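Local coordinates for putative oxidoreductase (PDB 3L6D), which probably acts as an NADP-binding oxidoreductase of the 6-phosphogluconate dehydrogenase-like family, with a C-terminal domain resembling that of reductive aminases, at residues 8-13 and 52-57; 22-27 and 158-163; 38-43 and 79-84; 94-99 and 151-156. All coordinates share one frame; numbering follows the deposited sequence.

Interaction 1. Residues 8-13 and 52-57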
# COMPACT_ATOMS: atom_id res chain seq x y z
N PHE B 8 29.61 34.50 1.58
CA PHE B 8 29.12 33.56 0.55
C PHE B 8 28.21 34.32 -0.40
O PHE B 8 27.31 35.04 0.04
CB PHE B 8 28.35 32.40 1.18
CG PHE B 8 29.23 31.38 1.86
CD1 PHE B 8 29.25 31.29 3.25
CD2 PHE B 8 30.05 30.52 1.11
CE1 PHE B 8 30.03 30.33 3.90
CE2 PHE B 8 30.86 29.58 1.73
CZ PHE B 8 30.84 29.47 3.13
N GLU B 9 28.46 34.16 -1.70
CA GLU B 9 27.58 34.67 -2.74
C GLU B 9 26.56 33.60 -3.13
O GLU B 9 25.68 33.85 -3.92
CB GLU B 9 28.37 35.13 -3.99
CG GLU B 9 29.33 36.33 -3.77
CD GLU B 9 28.65 37.51 -3.07
OE1 GLU B 9 27.56 37.94 -3.52
OE2 GLU B 9 29.21 38.01 -2.06
N PHE B 10 26.69 32.39 -2.57
CA PHE B 10 25.77 31.32 -2.91
C PHE B 10 25.26 30.60 -1.67
O PHE B 10 25.93 30.60 -0.60
CB PHE B 10 26.42 30.33 -3.88
CG PHE B 10 26.73 30.96 -5.18
CD1 PHE B 10 25.76 31.06 -6.17
CD2 PHE B 10 27.98 31.55 -5.38
CE1 PHE B 10 26.07 31.69 -7.38
CE2 PHE B 10 28.29 32.17 -6.57
CZ PHE B 10 27.33 32.26 -7.57
N ASP B 11 24.07 30.03 -1.80
CA ASP B 11 23.45 29.30 -0.70
C ASP B 11 23.82 27.82 -0.69
O ASP B 11 23.81 27.17 0.36
CB ASP B 11 21.94 29.45 -0.84
CG ASP B 11 21.51 30.87 -0.70
OD1 ASP B 11 21.83 31.45 0.35
OD2 ASP B 11 20.88 31.40 -1.63
N VAL B 12 24.11 27.29 -1.87
CA VAL B 12 24.29 25.84 -2.05
C VAL B 12 24.96 25.57 -3.37
O VAL B 12 24.70 26.26 -4.37
CB VAL B 12 22.94 25.07 -1.96
CG1 VAL B 12 21.94 25.55 -3.02
CG2 VAL B 12 23.16 23.51 -2.04
N SER B 13 25.84 24.57 -3.41
CA SER B 13 26.45 24.18 -4.67
C SER B 13 25.95 22.76 -4.91
O SER B 13 25.60 22.06 -3.96
CB SER B 13 27.98 24.15 -4.57
OG SER B 13 28.50 25.49 -4.41
N GLY B 52 19.51 30.38 -14.19
CA GLY B 52 20.12 31.18 -13.11
C GLY B 52 21.26 30.58 -12.27
O GLY B 52 21.82 31.27 -11.41
N ALA B 53 21.63 29.31 -12.50
CA ALA B 53 22.81 28.75 -11.80
C ALA B 53 24.15 29.36 -12.24
O ALA B 53 24.32 29.72 -13.42
CB ALA B 53 22.88 27.20 -11.95
N HIS B 54 25.10 29.44 -11.31
CA HIS B 54 26.45 29.95 -11.61
C HIS B 54 27.31 28.72 -11.91
O HIS B 54 27.41 27.83 -11.08
CB HIS B 54 27.04 30.64 -10.39
CG HIS B 54 28.49 31.00 -10.54
ND1 HIS B 54 28.90 32.14 -11.20
CD2 HIS B 54 29.61 30.37 -10.13
CE1 HIS B 54 30.23 32.19 -11.19
NE2 HIS B 54 30.68 31.13 -10.55
N LEU B 55 27.91 28.67 -13.09
CA LEU B 55 28.81 27.57 -13.44
C LEU B 55 30.21 27.85 -12.86
O LEU B 55 30.80 28.93 -13.12
CB LEU B 55 28.90 27.45 -14.98
CG LEU B 55 29.83 26.38 -15.53
CD1 LEU B 55 29.40 24.99 -15.03
CD2 LEU B 55 29.87 26.49 -17.10
N CYS B 56 30.73 26.90 -12.11
CA CYS B 56 32.05 27.04 -11.50
C CYS B 56 33.07 26.32 -12.36
O CYS B 56 32.75 25.37 -13.06
CB CYS B 56 32.10 26.40 -10.09
SG CYS B 56 30.99 27.12 -8.85
N GLU B 57 34.32 26.76 -12.27
CA GLU B 57 35.38 26.19 -13.10
C GLU B 57 35.88 24.81 -12.62
O GLU B 57 36.48 24.03 -13.39
CB GLU B 57 36.53 27.20 -13.21
CG GLU B 57 37.36 27.42 -11.94
CD GLU B 57 38.47 28.46 -12.13
OE1 GLU B 57 38.68 28.91 -13.27
OE2 GLU B 57 39.12 28.84 -11.12

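Interaction 2. Residues 22-27 and 158-163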
# COMPACT_ATOMS: atom_id res chain seq x y z
N THR B 22 20.28 17.44 -11.49
CA THR B 22 19.66 18.50 -12.30
C THR B 22 18.34 18.93 -11.68
O THR B 22 18.10 20.14 -11.53
CB THR B 22 19.46 18.08 -13.79
OG1 THR B 22 20.74 17.79 -14.35
CG2 THR B 22 18.80 19.21 -14.60
N ILE B 23 17.49 17.97 -11.27
CA ILE B 23 16.22 18.40 -10.69
C ILE B 23 16.39 19.08 -9.34
O ILE B 23 15.67 20.01 -9.02
CB ILE B 23 15.05 17.33 -10.66
CG1 ILE B 23 13.68 18.05 -10.48
CG2 ILE B 23 15.15 16.41 -9.50
CD1 ILE B 23 13.10 18.66 -11.73
N MSE B 24 17.32 18.61 -8.54
CA MSE B 24 17.59 19.26 -7.27
C MSE B 24 18.01 20.72 -7.47
O MSE B 24 17.47 21.64 -6.83
CB MSE B 24 18.65 18.47 -6.52
CG MSE B 24 18.10 17.17 -5.97
SE MSE B 24 19.51 16.26 -4.96
CE MSE B 24 18.47 14.86 -4.02
N ALA B 25 18.95 20.93 -8.38
CA ALA B 25 19.38 22.31 -8.71
C ALA B 25 18.19 23.16 -9.19
O ALA B 25 18.04 24.30 -8.76
CB ALA B 25 20.53 22.32 -9.71
N GLN B 26 17.36 22.62 -10.09
CA GLN B 26 16.23 23.42 -10.61
C GLN B 26 15.26 23.78 -9.52
O GLN B 26 14.81 24.94 -9.43
CB GLN B 26 15.48 22.63 -11.71
CG GLN B 26 16.25 22.47 -13.01
CD GLN B 26 15.55 21.54 -14.01
OE1 GLN B 26 15.54 21.80 -15.22
NE2 GLN B 26 14.95 20.45 -13.51
N VAL B 27 14.93 22.81 -8.67
CA VAL B 27 13.99 23.04 -7.56
C VAL B 27 14.52 24.14 -6.64
O VAL B 27 13.82 25.13 -6.31
CB VAL B 27 13.66 21.69 -6.81
CG1 VAL B 27 13.24 21.91 -5.37
CG2 VAL B 27 12.56 20.94 -7.56
N GLU B 158 15.22 20.70 3.35
CA GLU B 158 13.75 20.65 3.29
C GLU B 158 13.21 21.22 1.98
O GLU B 158 12.06 20.96 1.63
CB GLU B 158 13.09 21.30 4.53
CG GLU B 158 13.11 20.36 5.71
CD GLU B 158 12.74 21.03 7.05
OE1 GLU B 158 12.64 22.29 7.12
OE2 GLU B 158 12.64 20.26 8.04
N GLY B 159 14.03 21.98 1.26
CA GLY B 159 13.64 22.41 -0.07
C GLY B 159 13.48 21.25 -1.05
O GLY B 159 12.70 21.34 -2.01
N LEU B 160 14.23 20.18 -0.82
CA LEU B 160 14.20 18.98 -1.66
C LEU B 160 13.11 17.95 -1.28
O LEU B 160 12.67 17.18 -2.12
CB LEU B 160 15.57 18.29 -1.61
CG LEU B 160 16.78 19.15 -2.02
CD1 LEU B 160 18.05 18.31 -1.79
CD2 LEU B 160 16.64 19.59 -3.49
N ALA B 161 12.71 17.89 -0.03
CA ALA B 161 11.62 17.00 0.34
C ALA B 161 11.08 17.57 1.61
O ALA B 161 11.83 17.77 2.57
CB ALA B 161 12.17 15.52 0.56
N GLY B 162 9.79 17.91 1.59
CA GLY B 162 9.15 18.59 2.69
C GLY B 162 9.30 17.98 4.07
O GLY B 162 9.28 18.69 5.05
N HIS B 163 9.45 16.66 4.16
CA HIS B 163 9.53 16.04 5.47
C HIS B 163 10.90 15.39 5.51
O HIS B 163 11.32 14.79 4.53
CB HIS B 163 8.47 14.95 5.65
CG HIS B 163 7.06 15.45 5.60
ND1 HIS B 163 6.35 15.85 6.72
CD2 HIS B 163 6.22 15.63 4.55
CE1 HIS B 163 5.14 16.24 6.37
NE2 HIS B 163 5.03 16.11 5.06

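Interaction 3. Residues 38-43 and 79-84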
# COMPACT_ATOMS: atom_id res chain seq x y z
N TRP B 38 28.77 22.44 -10.73
CA TRP B 38 29.91 21.97 -11.50
C TRP B 38 29.52 20.59 -11.98
O TRP B 38 28.85 19.85 -11.28
CB TRP B 38 31.19 21.86 -10.64
CG TRP B 38 32.38 21.30 -11.43
CD1 TRP B 38 33.30 22.00 -12.16
CD2 TRP B 38 32.71 19.93 -11.58
NE1 TRP B 38 34.21 21.13 -12.75
CE2 TRP B 38 33.86 19.85 -12.41
CE3 TRP B 38 32.15 18.75 -11.09
CZ2 TRP B 38 34.45 18.63 -12.76
CZ3 TRP B 38 32.74 17.53 -11.46
CH2 TRP B 38 33.87 17.49 -12.28
N ASN B 39 29.95 20.27 -13.19
CA ASN B 39 29.80 18.96 -13.72
C ASN B 39 30.70 18.72 -14.91
O ASN B 39 31.56 19.54 -15.25
CB ASN B 39 28.39 18.78 -14.22
CG ASN B 39 28.00 17.36 -14.26
OD1 ASN B 39 27.81 16.76 -13.22
ND2 ASN B 39 27.93 16.79 -15.45
N ARG B 40 30.45 17.58 -15.56
CA ARG B 40 31.08 17.21 -16.84
C ARG B 40 30.05 17.22 -18.00
O ARG B 40 30.33 16.70 -19.10
CB ARG B 40 31.74 15.84 -16.71
CG ARG B 40 32.63 15.67 -15.45
CD ARG B 40 33.47 14.38 -15.54
NE ARG B 40 34.41 14.17 -14.42
CZ ARG B 40 35.74 14.16 -14.53
NH1 ARG B 40 36.33 14.34 -15.71
NH2 ARG B 40 36.50 13.96 -13.46
N SER B 41 28.87 17.81 -17.79
CA SER B 41 27.73 17.66 -18.75
C SER B 41 27.25 18.91 -19.46
O SER B 41 26.43 19.66 -18.93
CB SER B 41 26.51 16.97 -18.12
OG SER B 41 25.36 17.12 -18.94
N PRO B 42 27.69 19.08 -20.72
CA PRO B 42 27.28 20.26 -21.52
C PRO B 42 25.74 20.50 -21.49
O PRO B 42 25.28 21.50 -20.93
CB PRO B 42 27.81 19.93 -22.91
CG PRO B 42 28.98 18.93 -22.66
CD PRO B 42 28.47 18.10 -21.51
N GLY B 43 24.97 19.55 -22.04
CA GLY B 43 23.49 19.63 -21.95
C GLY B 43 22.97 20.14 -20.61
O GLY B 43 22.32 21.23 -20.50
N THR B 79 32.69 9.51 -6.50
CA THR B 79 32.79 10.35 -5.29
C THR B 79 34.27 10.51 -4.93
O THR B 79 34.72 11.63 -4.65
CB THR B 79 32.02 9.74 -4.11
OG1 THR B 79 30.65 9.55 -4.48
CG2 THR B 79 32.08 10.63 -2.85
N HIS B 80 35.03 9.42 -4.95
CA HIS B 80 36.43 9.50 -4.52
C HIS B 80 37.24 10.30 -5.52
O HIS B 80 38.10 11.07 -5.12
CB HIS B 80 37.01 8.12 -4.28
CG HIS B 80 36.64 7.55 -2.94
ND1 HIS B 80 37.40 7.76 -1.81
CD2 HIS B 80 35.59 6.79 -2.56
CE1 HIS B 80 36.84 7.13 -0.79
NE2 HIS B 80 35.73 6.54 -1.21
N GLU B 81 36.94 10.13 -6.80
CA GLU B 81 37.59 10.90 -7.88
C GLU B 81 37.41 12.44 -7.71
O GLU B 81 38.38 13.23 -7.78
CB GLU B 81 37.05 10.43 -9.22
CG GLU B 81 37.55 11.25 -10.41
CD GLU B 81 36.99 10.76 -11.74
OE1 GLU B 81 35.84 10.24 -11.78
OE2 GLU B 81 37.71 10.90 -12.76
N VAL B 82 36.16 12.85 -7.49
CA VAL B 82 35.84 14.24 -7.19
C VAL B 82 36.66 14.74 -5.99
O VAL B 82 37.30 15.79 -6.07
CB VAL B 82 34.30 14.44 -6.96
CG1 VAL B 82 34.02 15.74 -6.22
CG2 VAL B 82 33.54 14.41 -8.28
N LEU B 83 36.68 13.95 -4.91
CA LEU B 83 37.35 14.33 -3.67
C LEU B 83 38.89 14.34 -3.77
O LEU B 83 39.57 14.99 -2.96
CB LEU B 83 36.94 13.40 -2.51
CG LEU B 83 35.67 13.60 -1.66
CD1 LEU B 83 35.27 15.07 -1.43
CD2 LEU B 83 34.56 12.88 -2.30
N GLY B 84 39.42 13.63 -4.76
CA GLY B 84 40.87 13.55 -4.95
C GLY B 84 41.42 14.65 -5.84
O GLY B 84 42.63 14.83 -5.94

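Interaction 4. Residues 94-99 and 151-156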
# COMPACT_ATOMS: atom_id res chain seq x y z
N HIS B 94 35.45 23.41 6.76
CA HIS B 94 34.29 24.22 7.13
C HIS B 94 33.14 24.20 6.12
O HIS B 94 32.30 25.10 6.11
CB HIS B 94 34.72 25.64 7.41
CG HIS B 94 35.87 25.72 8.34
ND1 HIS B 94 35.87 25.09 9.57
CD2 HIS B 94 37.09 26.28 8.20
CE1 HIS B 94 37.02 25.30 10.17
NE2 HIS B 94 37.77 26.04 9.37
N ARG B 95 33.08 23.15 5.31
CA ARG B 95 31.94 22.97 4.38
C ARG B 95 31.20 21.70 4.73
O ARG B 95 31.79 20.74 5.20
CB ARG B 95 32.43 22.85 2.91
CG ARG B 95 33.28 24.04 2.41
CD ARG B 95 32.40 25.29 2.51
NE ARG B 95 33.00 26.44 1.85
CZ ARG B 95 33.83 27.31 2.43
NH1 ARG B 95 34.21 27.16 3.70
NH2 ARG B 95 34.28 28.35 1.73
N THR B 96 29.91 21.68 4.46
CA THR B 96 29.12 20.47 4.65
C THR B 96 28.89 19.85 3.28
O THR B 96 28.48 20.55 2.35
CB THR B 96 27.80 20.82 5.31
OG1 THR B 96 28.10 21.34 6.61
CG2 THR B 96 26.82 19.54 5.42
N ILE B 97 29.21 18.57 3.14
CA ILE B 97 28.89 17.80 1.94
C ILE B 97 27.64 17.04 2.25
O ILE B 97 27.62 16.26 3.24
CB ILE B 97 30.01 16.75 1.65
CG1 ILE B 97 31.36 17.43 1.49
CG2 ILE B 97 29.70 15.92 0.40
CD1 ILE B 97 31.33 18.64 0.55
N VAL B 98 26.61 17.21 1.42
CA VAL B 98 25.36 16.40 1.55
C VAL B 98 25.32 15.39 0.40
O VAL B 98 25.15 15.77 -0.77
CB VAL B 98 24.10 17.32 1.55
CG1 VAL B 98 22.81 16.49 1.87
CG2 VAL B 98 24.26 18.43 2.57
N ASP B 99 25.54 14.11 0.72
CA ASP B 99 25.84 13.07 -0.25
C ASP B 99 24.61 12.23 -0.50
O ASP B 99 24.23 11.40 0.35
CB ASP B 99 26.97 12.19 0.33
CG ASP B 99 27.51 11.16 -0.66
OD1 ASP B 99 27.09 11.11 -1.84
OD2 ASP B 99 28.40 10.41 -0.24
N GLU B 151 21.49 19.77 11.03
CA GLU B 151 20.62 20.80 11.62
C GLU B 151 20.90 22.18 11.03
O GLU B 151 19.96 22.93 10.71
CB GLU B 151 20.75 20.85 13.15
CG GLU B 151 20.12 19.68 13.90
CD GLU B 151 18.62 19.53 13.66
OE1 GLU B 151 17.91 20.53 13.36
OE2 GLU B 151 18.14 18.36 13.76
N GLN B 152 22.18 22.51 10.85
CA GLN B 152 22.54 23.79 10.24
C GLN B 152 21.87 23.98 8.88
O GLN B 152 21.42 25.10 8.55
CB GLN B 152 24.07 23.93 10.12
CG GLN B 152 24.56 25.19 9.42
CD GLN B 152 26.09 25.20 9.23
OE1 GLN B 152 26.80 24.35 9.76
NE2 GLN B 152 26.58 26.15 8.44
N HIS B 153 21.80 22.90 8.10
CA HIS B 153 21.34 22.99 6.73
C HIS B 153 19.95 22.39 6.50
O HIS B 153 19.52 22.17 5.37
CB HIS B 153 22.39 22.36 5.77
CG HIS B 153 23.70 23.08 5.82
ND1 HIS B 153 23.84 24.40 5.44
CD2 HIS B 153 24.92 22.70 6.30
CE1 HIS B 153 25.09 24.79 5.65
NE2 HIS B 153 25.77 23.76 6.13
N ARG B 154 19.24 22.15 7.58
CA ARG B 154 17.98 21.43 7.47
C ARG B 154 16.96 22.17 6.61
O ARG B 154 16.31 21.56 5.80
CB ARG B 154 17.39 21.19 8.88
CG ARG B 154 16.13 20.38 8.81
CD ARG B 154 15.28 20.73 10.00
NE ARG B 154 15.45 19.75 11.04
CZ ARG B 154 14.71 18.66 11.14
NH1 ARG B 154 13.77 18.44 10.25
NH2 ARG B 154 14.90 17.80 12.13
N ALA B 155 16.84 23.50 6.79
CA ALA B 155 15.85 24.29 6.03
C ALA B 155 16.14 24.19 4.53
O ALA B 155 15.25 24.01 3.70
CB ALA B 155 15.84 25.84 6.50
N LEU B 156 17.42 24.23 4.19
CA LEU B 156 17.83 24.10 2.79
C LEU B 156 17.42 22.73 2.22
O LEU B 156 16.81 22.65 1.15
CB LEU B 156 19.37 24.24 2.71
CG LEU B 156 20.00 23.93 1.37
CD1 LEU B 156 19.61 24.98 0.36
CD2 LEU B 156 21.51 23.89 1.60
O HOH W 1 28.70 23.98 6.41

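Interaction 1. Residues 8-13 and 52-57
F10 and H54 carry this contact between them, and it is an aromatic one. The two ring centroids lie 5.0 Å apart with their planes at 39°, a tilted pairing that is neither a parallel stack nor a T-shape. The far end of the phenylalanine ring reaches across one face of the imidazole, bringing F10 CZ to 3.4 Å from H54 CG.

The tightest van der Waals contact is with the root of the histidine. F10 CZ and CE1 both press on the methylene, CZ lying 3.3 Å from H54 CB, and the two side chains cross at about a right angle. H54 has CG anti to its backbone N (chi1 171°), which turns its imidazole across the end of F10. Within the same chain segment, C56 SG lies in the plane of that imidazole, at its edge. No hydrogen bond joins the two segments. An alanine at F10 would strip the aromatic cover from that face, and the H54 imidazole would probably be freer to turn.

This surface contact lies at one margin of the Rossmann-type sheet. Strand 35-38 runs between strands 12-15 and 54-55; D11 and V12 bond to the backbone of R34 and A36, and H54 to that of V35. F10 thus reaches over the start of that strand, resting on A36 and on R34 just before it, with A65 of helix 59-65 and S66 also against it.

Interaction 2. Residues 22-27 and 158-163
L160, M24 and V27 bury most of the surface here, and L160 gives up the most. Its two methyls divide the work along M24, which is modelled as selenomethionine. L160 CD2 sits against the near part of that chain, 3.8 Å from M24 CG and equally close to its CB. The other methyl, L160 CD1, comes up to the far part, 4.0 Å from M24 SE, with M24 CE just beyond. The leucine fork therefore grips M24 from root to end, although the two side chains cross at about a right angle.

M24 can be followed this way because it runs extended past CG (chi2 -178°, chi3 168°), laying selenium and CE out in a line that both leucine methyls can reach. No polar group of either side chain is involved, and no hydrogen bond crosses between the segments.

V27, one turn further along the helix, meets backbone instead. With V27 CG1 anti to the backbone N (chi1 154°), that methyl comes to 3.5 Å from G159 O. The same carbonyl accepts a hydrogen bond from Q31 NE2, so it is satisfied in spite of its apolar neighbour.

The buried contact brings helix 19-30 against the loop leading from helix 154-157 into strand 163-166. The glycine-rich turn that leads into helix 19-30, its last glycine already helical, is consistent with the dinucleotide-binding pattern GxGxxG, which M24 also touches. I70 of strand 68-71 and Y100 pack on both M24 and L160, while I127 of strand 121-128 adds to M24's surroundings.

Interaction 3. Residues 38-43 and 79-84
A single, loose salt bridge at the protein surface, R40 with E81, joins the turn after strand 35-38 to helix 76-84. R40 NH2 stands 3.4 Å from E81 OE2, but the oxygen lies well out of the guanidinium plane and no N-H is aimed at it, so attraction between the charges is the whole of the interaction. The other carboxylate oxygen is farther, E81 OE1 lying 4.1 Å from R40 NH2. The two planes are inclined by 32°.

Both chains are stretched out to meet. E81 has CG anti to its backbone N (chi1 174°) and continues extended, carrying its carboxylate away from the helix. R40 is likewise straight from CG to NE. Beside the salt bridge the apolar side chains barely meet, W38 CZ3 coming to 4.5 Å from V82 CG2.

R40 belongs to an Asn-Arg-Ser sequence at the end of the second strand of a Rossmann fold. In NADP-dependent relatives an arginine here commonly meets the 2'-phosphate, and the position of R40 near the glycine-rich turn is consistent with such a role.

N39 OD1 takes a hydrogen bond from L17 N of that turn, while S41 is the N-cap of helix 42-50, its OG bonded to K44 N. W38 and V82 both rest on V59 of helix 59-65, and V82 also reaches F71 of strand 68-71.

Interaction 4. Residues 94-99 and 151-156
The H153 imidazole meets T96 with its edge: T96 OG1 lies near the ring plane, 3.4 Å from H153 NE2. A water also sits in that plane at the edge, 3.0 Å from H153 NE2 and 2.7 Å from T96 OG1, and is hydrogen-bonded to both, so it bridges the strand and the break between two helices. One face of the imidazole is covered by its chain neighbour, with Q152 CG 3.7 Å above the ring centre. The other flat group, the R154 guanidinium, has E151 OE1 at its edge and in plane.

T96 and H153 reach toward each other from opposite directions. The threonine hydroxyl lies anti to the carbonyl carbon (chi1 -64°), which puts OG1 at the imidazole edge and within reach of the water. T96 CB comes to 3.6 Å from H153 CD2. An alanine in place of H153 would probably leave the bridging water without one of its partners and open a gap beside T96.

T96 begins strand 96-99, which runs parallel to and between strands 68-71 and 121-128 of the Rossmann-type sheet. H153 marks the break between helices 147-152 and 154-157, at the N-cap position of the second, and packs also on P67 and A68. T96 leans on H121 and V123 of the next strand.

Across that break, R154 NE gives E151 OE1 a weak but straight hydrogen bond (3.5 Å, 174°) within a salt bridge, and R154 NH1 has a second acid partner in E158.

How the interactions relate
Interactions 2 and 4 are buried, whereas 1 and 3 lie at the surface, and their chemistry follows suit only in part. Interaction 2 is apolar, but interaction 4 keeps a water between polar groups inside the fold; outside, interaction 1 pairs two rings and interaction 3 two charges. Interactions 1 and 4 reach the same sheet and touch, F8 CE2 lying 3.6 Å from R95 NH2 and V12 meeting L156. Interactions 1 and 3 touch as well, through C56 O and W38 CD1 at 3.5 Å. Interactions 2 and 4 adjoin in sequence at the end of helix 154-157, their centres about 13 Å apart. All four lie in the NAD-binding, Rossmann-type domain.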